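Long-range contacts in multisubunit Na+/H+ antiporter, D subunit (PDB 6Z16), which probably exchanges sodium ions for protons across the cell membrane, as one subunit of a multisubunit antiporter complex whose family is related to the membrane arm of complex I: residues Cys92-Phe97 and Tyr109-Phe113; Gly245-Lys250 and Asp333-Lys337; Arg357-Ile363 and Gly429-Lys435. All blocks are in the same frame, centred on the assembly; numbering follows the deposited sequence.

Interaction 1 of 3, residues Cys92-Phe97 and Tyr109-Phe113; sequences CLVYSF and YYSFF
Leu93 and Phe113 meet in an antiparallel transmembrane hairpin formed by helices 76-99 and 109-124. In the segments Cys92-Phe97 and Tyr109-Phe113 the axes run at 167° and come no nearer than 12.1 Å, so the gap is bridged by large side chains and the two backbones do not pack directly. With CG anti to the backbone N (chi1 -177°), Leu93 carries its CD1 over one face of the Phe113 ring in a CH-pi contact, 4.2 Å from the ring centroid. The same methyl reaches the rim of Tyr110, at CD1, from near the plane of that ring (3.7 Å), and thus wedges between two aromatics. Cys92 CB comes to the edge of Phe113. Tyr110 is also approached by Phe97: the two rings lie obliquely, planes at 59°, with Tyr110 CE1 near the plane of the Phe97 ring and at its edge. Though the CB of Phe97 points away, its ring returns toward the neighbouring helix. The hydroxyl of Tyr110 is hydrogen-bonded to Glu105, in the short connection between the helices. Helix 238-247 closes one flank, touching Cys92, Ser96, Tyr109 and Phe113, while Arg30 and Leu34 of helix 26-53 meet Phe97, which stands beside a bound phosphatidylethanolamine. The polar link across the hairpin is slight. The extended Tyr109 side chain brings its ring edge to Ser96 CB; Ser96 OG donates to Cys92 O in its own helix and accepts a weak hydrogen bond from Tyr109 OH at 3.4 Å.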
# COMPACT_ATOMS: atom_id res chain seq x y z
N CYS D 92 -12.24 61.84 12.59
CA CYS D 92 -13.45 61.07 12.83
C CYS D 92 -13.20 59.90 13.78
O CYS D 92 -14.10 59.52 14.53
CB CYS D 92 -14.03 60.57 11.52
SG CYS D 92 -14.67 61.87 10.44
N LEU D 93 -11.98 59.36 13.80
CA LEU D 93 -11.67 58.26 14.70
C LEU D 93 -11.57 58.73 16.15
O LEU D 93 -12.05 58.05 17.06
CB LEU D 93 -10.37 57.58 14.27
CG LEU D 93 -9.98 56.37 15.10
CD1 LEU D 93 -11.06 55.31 15.02
CD2 LEU D 93 -8.66 55.82 14.62
N VAL D 94 -10.97 59.90 16.38
CA VAL D 94 -10.91 60.40 17.76
C VAL D 94 -12.30 60.83 18.24
O VAL D 94 -12.68 60.58 19.40
CB VAL D 94 -9.87 61.53 17.87
CG1 VAL D 94 -9.75 62.00 19.30
CG2 VAL D 94 -8.53 61.05 17.38
N TYR D 95 -13.11 61.39 17.33
CA TYR D 95 -14.50 61.67 17.68
C TYR D 95 -15.26 60.38 17.95
O TYR D 95 -16.16 60.36 18.80
CB TYR D 95 -15.18 62.47 16.56
CG TYR D 95 -16.52 63.04 16.98
CD1 TYR D 95 -16.59 64.26 17.64
CD2 TYR D 95 -17.70 62.36 16.74
CE1 TYR D 95 -17.80 64.78 18.02
CE2 TYR D 95 -18.91 62.88 17.13
CZ TYR D 95 -18.95 64.08 17.77
OH TYR D 95 -20.17 64.59 18.16
N SER D 96 -14.91 59.29 17.26
CA SER D 96 -15.52 57.99 17.50
C SER D 96 -15.13 57.44 18.86
O SER D 96 -15.92 56.71 19.47
CB SER D 96 -15.11 57.02 16.41
OG SER D 96 -15.50 57.48 15.13
N PHE D 97 -13.91 57.72 19.31
CA PHE D 97 -13.49 57.34 20.66
C PHE D 97 -14.38 58.00 21.70
O PHE D 97 -14.81 57.36 22.67
CB PHE D 97 -12.04 57.73 20.96
CG PHE D 97 -11.01 56.99 20.17
CD1 PHE D 97 -11.32 55.85 19.45
CD2 PHE D 97 -9.70 57.42 20.18
CE1 PHE D 97 -10.36 55.19 18.74
CE2 PHE D 97 -8.73 56.77 19.48
CZ PHE D 97 -9.06 55.65 18.75
N TYR D 109 -16.78 47.68 15.21
CA TYR D 109 -16.95 49.02 14.65
C TYR D 109 -15.68 49.52 13.96
O TYR D 109 -15.74 50.05 12.84
CB TYR D 109 -17.37 49.98 15.75
CG TYR D 109 -17.50 51.40 15.29
CD1 TYR D 109 -18.59 51.81 14.53
CD2 TYR D 109 -16.52 52.35 15.59
CE1 TYR D 109 -18.70 53.11 14.10
CE2 TYR D 109 -16.63 53.64 15.16
CZ TYR D 109 -17.72 54.02 14.41
OH TYR D 109 -17.82 55.31 13.98
N TYR D 110 -14.52 49.35 14.60
CA TYR D 110 -13.29 49.90 14.07
C TYR D 110 -12.79 49.11 12.87
O TYR D 110 -12.10 49.68 12.01
CB TYR D 110 -12.23 49.94 15.16
CG TYR D 110 -12.66 50.79 16.33
CD1 TYR D 110 -12.57 52.17 16.28
CD2 TYR D 110 -13.18 50.21 17.48
CE1 TYR D 110 -12.98 52.94 17.34
CE2 TYR D 110 -13.58 50.97 18.54
CZ TYR D 110 -13.48 52.34 18.47
OH TYR D 110 -13.89 53.10 19.53
N SER D 111 -13.16 47.84 12.77
CA SER D 111 -12.90 47.07 11.56
C SER D 111 -13.63 47.66 10.37
O SER D 111 -13.05 47.84 9.30
CB SER D 111 -13.31 45.61 11.78
OG SER D 111 -12.62 45.03 12.85
N PHE D 112 -14.91 48.00 10.56
CA PHE D 112 -15.73 48.55 9.49
C PHE D 112 -15.25 49.94 9.09
O PHE D 112 -15.27 50.29 7.90
CB PHE D 112 -17.18 48.58 9.94
CG PHE D 112 -17.78 47.23 10.17
CD1 PHE D 112 -17.33 46.13 9.46
CD2 PHE D 112 -18.74 47.04 11.14
CE1 PHE D 112 -17.87 44.87 9.68
CE2 PHE D 112 -19.26 45.78 11.40
CZ PHE D 112 -18.83 44.71 10.65
N PHE D 113 -14.82 50.73 10.08
CA PHE D 113 -14.12 51.99 9.84
C PHE D 113 -12.92 51.80 8.92
O PHE D 113 -12.77 52.50 7.90
CB PHE D 113 -13.67 52.56 11.19
CG PHE D 113 -13.05 53.92 11.11
CD1 PHE D 113 -13.83 55.05 11.15
CD2 PHE D 113 -11.67 54.07 11.01
CE1 PHE D 113 -13.27 56.30 11.08
CE2 PHE D 113 -11.10 55.32 10.93
CZ PHE D 113 -11.90 56.43 10.97

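Interaction 2 of 3, residues Gly245-Lys250 and Asp333-Lys337; sequences GGLLTK and DMVMK
Lys250, Asp333 and Lys337 form a buried salt-bridge network, a lysine-carboxylate-lysine chain near the centre of the subunit, where helices 238-247 and 249-263 follow closely on each other. Lys250 NZ donates to Gly245 O (2.8 Å), five residues back in the chain, and approaches it almost straight along the C=O axis (175°). A bend at chi2 (81°) turns the otherwise extended lysine chain back to that carbonyl. The same NZ makes a longer salt bridge to Asp333 OD2, at 3.5 Å. The other carboxylate oxygen, OD1, takes Lys337 NZ on its syn lone pair at 2.9 Å, and Lys337 NZ has a further weak bond to Asn303 O. Each oxygen of Asp333 thus holds a different lysine. Were a leucine here instead of Lys250, Asp333 OD2 would probably be left without its partner across the interface and Gly245 O without the amine that now meets it. Beside the charged groups, Met334 CG rests against Gly246 O, where the absence of a side chain on Gly246 is consistent with the close backbones (Gly246 CA to Met334 CA 4.7 Å), and Met334 CE meets Leu247 CD2 at 3.8 Å. Such membrane-buried charges fit the hydrophilic axis of antiporter-like subunits. Helix 76-99 packs on the apolar side, with Leu81 and Ile88 on Met334 and Thr85 on Leu247, while Ile304 and Ala307 of helix 296-315 lie against the charged side.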
# COMPACT_ATOMS: atom_id res chain seq x y z
N GLY D 245 -20.28 62.09 4.65
CA GLY D 245 -20.31 63.39 4.00
C GLY D 245 -18.95 63.87 3.55
O GLY D 245 -18.84 64.60 2.56
N GLY D 246 -17.89 63.46 4.25
CA GLY D 246 -16.56 63.86 3.83
C GLY D 246 -16.03 63.09 2.64
O GLY D 246 -15.27 63.64 1.84
N LEU D 247 -16.42 61.82 2.48
CA LEU D 247 -15.69 60.91 1.61
C LEU D 247 -16.51 60.28 0.50
O LEU D 247 -15.98 60.08 -0.59
CB LEU D 247 -15.05 59.80 2.45
CG LEU D 247 -13.99 60.23 3.46
CD1 LEU D 247 -13.59 59.07 4.35
CD2 LEU D 247 -12.79 60.81 2.73
N LEU D 248 -17.77 59.92 0.75
CA LEU D 248 -18.48 59.03 -0.16
C LEU D 248 -18.91 59.73 -1.44
O LEU D 248 -18.75 59.18 -2.54
CB LEU D 248 -19.71 58.42 0.50
CG LEU D 248 -19.58 57.45 1.66
CD1 LEU D 248 -20.98 56.98 2.01
CD2 LEU D 248 -18.69 56.29 1.30
N THR D 249 -19.48 60.92 -1.32
CA THR D 249 -19.95 61.62 -2.51
C THR D 249 -18.82 62.22 -3.33
O THR D 249 -19.03 62.55 -4.50
CB THR D 249 -20.93 62.72 -2.11
OG1 THR D 249 -20.27 63.64 -1.22
CG2 THR D 249 -22.11 62.11 -1.40
N LYS D 250 -17.62 62.35 -2.76
CA LYS D 250 -16.53 63.02 -3.44
C LYS D 250 -15.66 62.08 -4.25
O LYS D 250 -14.77 62.54 -4.96
CB LYS D 250 -15.65 63.77 -2.44
CG LYS D 250 -16.15 65.16 -2.06
CD LYS D 250 -17.23 65.11 -1.01
CE LYS D 250 -17.61 66.50 -0.57
NZ LYS D 250 -18.70 66.47 0.43
N ASP D 333 -13.62 71.31 0.64
CA ASP D 333 -15.00 70.95 0.92
C ASP D 333 -15.11 69.60 1.60
O ASP D 333 -16.00 69.43 2.44
CB ASP D 333 -15.81 70.96 -0.37
CG ASP D 333 -17.29 70.78 -0.11
OD1 ASP D 333 -17.90 71.69 0.49
OD2 ASP D 333 -17.85 69.76 -0.53
N MET D 334 -14.22 68.65 1.27
CA MET D 334 -14.13 67.41 2.05
C MET D 334 -13.89 67.70 3.52
O MET D 334 -14.66 67.26 4.40
CB MET D 334 -13.00 66.54 1.50
CG MET D 334 -13.24 65.99 0.12
SD MET D 334 -11.78 65.16 -0.52
CE MET D 334 -11.73 63.70 0.52
N VAL D 335 -12.84 68.50 3.80
CA VAL D 335 -12.47 68.82 5.18
C VAL D 335 -13.61 69.57 5.89
O VAL D 335 -13.97 69.26 7.03
CB VAL D 335 -11.16 69.63 5.20
CG1 VAL D 335 -10.82 70.07 6.60
CG2 VAL D 335 -10.03 68.81 4.61
N MET D 336 -14.26 70.49 5.17
CA MET D 336 -15.24 71.37 5.78
C MET D 336 -16.54 70.66 6.08
O MET D 336 -17.17 70.93 7.12
CB MET D 336 -15.47 72.56 4.85
CG MET D 336 -16.18 73.72 5.48
SD MET D 336 -15.18 74.34 6.83
CE MET D 336 -13.75 74.88 5.91
N LYS D 337 -16.97 69.74 5.21
CA LYS D 337 -18.21 69.02 5.49
C LYS D 337 -18.04 68.02 6.62
O LYS D 337 -18.97 67.86 7.43
CB LYS D 337 -18.74 68.34 4.24
CG LYS D 337 -19.10 69.34 3.18
CD LYS D 337 -20.28 70.18 3.59
CE LYS D 337 -20.41 71.34 2.65
NZ LYS D 337 -20.56 70.89 1.26

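Interaction 3 of 3, residues Arg357-Ile363 and Gly429-Lys435; sequences RSFSGLI and GFWGEKK
Phe430 O is gripped by two consecutive amides: Leu362 N donates at 2.9 Å, and Ile363 N adds a weak bond at 3.3 Å. The carbonyl belongs to the turn that leaves helix 405-429, and the amides belong to the loop that leads into helix 367-381, so two loops at one end of the membrane domain are stitched by backbone. One residue earlier, Gly361 N shares weak bonds with Gly429 O (3.1 Å) and Trp431 O. The backbone angles of Gly361 (phi 92°, psi 51°) would jam a CB against the carbonyl O of Ser360, which by itself calls for glycine. On the polar side the Lys435 chain, extended until a bend at chi4 (-66°), brings NZ to Ser360 OG, to which it donates at 3.1 Å. The apolar side is carried by Phe430: Leu362 CD1 lies over one face of its ring in a CH-pi contact, 4.0 Å from the centroid, and Ile363 CG1 packs on Phe430 CB at 3.7 Å. Ile347 of helix 320-351 touches both Phe359 and Phe430. Trp431 meets Phe174 and Phe181 of a neighbouring subunit. Because most of the polar bonds here run between main-chain atoms, the joint depends largely on the path of the backbone, glycine included; across the two loops, side-chain hydrogen-bonding groups enter at Ser360 and Lys435.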
# COMPACT_ATOMS: atom_id res chain seq x y z
N ARG D 357 -35.57 75.87 16.11
CA ARG D 357 -36.56 76.67 16.82
C ARG D 357 -36.70 76.31 18.29
O ARG D 357 -37.46 76.99 18.99
CB ARG D 357 -37.93 76.52 16.16
CG ARG D 357 -38.05 77.13 14.78
CD ARG D 357 -39.49 77.05 14.29
NE ARG D 357 -39.93 75.67 14.12
CZ ARG D 357 -39.81 74.98 13.00
NH1 ARG D 357 -39.26 75.54 11.93
NH2 ARG D 357 -40.23 73.72 12.93
N SER D 358 -36.02 75.28 18.78
CA SER D 358 -36.25 74.81 20.14
C SER D 358 -35.32 75.41 21.17
O SER D 358 -35.66 75.44 22.35
CB SER D 358 -36.12 73.28 20.20
OG SER D 358 -37.11 72.66 19.41
N PHE D 359 -34.15 75.91 20.76
CA PHE D 359 -33.12 76.32 21.70
C PHE D 359 -32.47 77.61 21.23
O PHE D 359 -32.41 77.89 20.04
CB PHE D 359 -32.06 75.22 21.87
CG PHE D 359 -31.28 74.90 20.61
CD1 PHE D 359 -31.76 73.98 19.71
CD2 PHE D 359 -30.05 75.48 20.37
CE1 PHE D 359 -31.05 73.67 18.57
CE2 PHE D 359 -29.34 75.18 19.24
CZ PHE D 359 -29.83 74.27 18.34
N SER D 360 -31.98 78.38 22.20
CA SER D 360 -31.25 79.61 21.91
C SER D 360 -30.36 79.94 23.10
O SER D 360 -30.63 79.54 24.23
CB SER D 360 -32.20 80.76 21.61
OG SER D 360 -33.00 81.07 22.74
N GLY D 361 -29.29 80.69 22.82
CA GLY D 361 -28.45 81.21 23.88
C GLY D 361 -27.28 80.33 24.26
O GLY D 361 -27.07 80.05 25.44
N LEU D 362 -26.49 79.91 23.27
CA LEU D 362 -25.36 79.04 23.53
C LEU D 362 -24.03 79.77 23.66
O LEU D 362 -23.07 79.19 24.18
CB LEU D 362 -25.22 77.99 22.42
CG LEU D 362 -26.26 76.90 22.16
CD1 LEU D 362 -25.90 76.19 20.87
CD2 LEU D 362 -26.32 75.90 23.28
N ILE D 363 -23.94 81.02 23.19
CA ILE D 363 -22.74 81.83 23.38
C ILE D 363 -22.51 82.14 24.85
O ILE D 363 -21.36 82.14 25.32
CB ILE D 363 -22.85 83.11 22.52
CG1 ILE D 363 -22.65 82.78 21.05
CG2 ILE D 363 -21.85 84.18 22.92
CD1 ILE D 363 -21.29 82.26 20.75
N GLY D 429 -29.50 79.68 16.87
CA GLY D 429 -29.07 78.76 17.90
C GLY D 429 -28.20 79.39 18.97
O GLY D 429 -28.47 79.24 20.16
N PHE D 430 -27.16 80.11 18.56
CA PHE D 430 -26.19 80.61 19.52
C PHE D 430 -26.62 81.93 20.15
O PHE D 430 -26.51 82.09 21.37
CB PHE D 430 -24.82 80.73 18.84
CG PHE D 430 -24.19 79.41 18.51
CD1 PHE D 430 -23.49 78.71 19.47
CD2 PHE D 430 -24.30 78.86 17.25
CE1 PHE D 430 -22.92 77.48 19.18
CE2 PHE D 430 -23.73 77.65 16.95
CZ PHE D 430 -23.03 76.96 17.92
N TRP D 431 -27.13 82.87 19.37
CA TRP D 431 -27.61 84.12 19.93
C TRP D 431 -29.00 83.94 20.54
O TRP D 431 -29.62 82.89 20.44
CB TRP D 431 -27.63 85.21 18.86
CG TRP D 431 -26.29 85.77 18.55
CD1 TRP D 431 -25.14 85.58 19.25
CD2 TRP D 431 -25.94 86.61 17.44
NE1 TRP D 431 -24.10 86.25 18.66
CE2 TRP D 431 -24.57 86.88 17.54
CE3 TRP D 431 -26.66 87.15 16.38
CZ2 TRP D 431 -23.90 87.68 16.62
CZ3 TRP D 431 -26.00 87.94 15.46
CH2 TRP D 431 -24.63 88.20 15.59
N GLY D 432 -29.49 85.00 21.18
CA GLY D 432 -30.77 84.97 21.86
C GLY D 432 -30.61 84.72 23.34
O GLY D 432 -29.51 84.58 23.88
N GLU D 433 -31.75 84.65 24.02
CA GLU D 433 -31.73 84.32 25.44
C GLU D 433 -31.76 82.81 25.63
O GLU D 433 -32.04 82.04 24.71
CB GLU D 433 -32.91 84.96 26.17
CG GLU D 433 -34.25 84.34 25.84
CD GLU D 433 -35.39 84.93 26.65
OE1 GLU D 433 -35.13 85.83 27.47
OE2 GLU D 433 -36.54 84.49 26.47
N LYS D 434 -31.50 82.38 26.86
CA LYS D 434 -31.35 80.97 27.20
C LYS D 434 -32.72 80.35 27.48
O LYS D 434 -33.37 80.72 28.46
CB LYS D 434 -30.45 80.82 28.42
CG LYS D 434 -30.29 79.40 28.92
CD LYS D 434 -29.35 79.34 30.10
CE LYS D 434 -29.31 77.94 30.67
NZ LYS D 434 -28.71 76.98 29.72
N LYS D 435 -33.15 79.42 26.63
CA LYS D 435 -34.36 78.67 26.94
C LYS D 435 -34.29 77.17 26.69
O LYS D 435 -35.05 76.43 27.32
CB LYS D 435 -35.57 79.22 26.17
CG LYS D 435 -35.54 78.95 24.68
CD LYS D 435 -36.77 79.48 23.98
CE LYS D 435 -36.77 79.10 22.51
NZ LYS D 435 -35.65 79.76 21.78

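In the fold
The three contacts are separate, following one another along the chain. Interaction 2 lies nearest the middle of the subunit, about 4 Å from its centre, and interaction 3 about 32 Å out, a largely buried joint between loops whose charged residues, such as Glu433 and Lys435, are exposed. Interactions 1 and 2 stand about 17 Å apart, centre to centre, yet share two elements: helices 76-99 and 238-247 contribute to both. Helix 320-351 supplies one side of interaction 2 and touches interaction 3 through Ile347 and Thr351. The chemistry changes with place: aromatic and aliphatic packing within the membrane hairpin, a charged chain in the core, and main-chain hydrogen bonding where two loops meet.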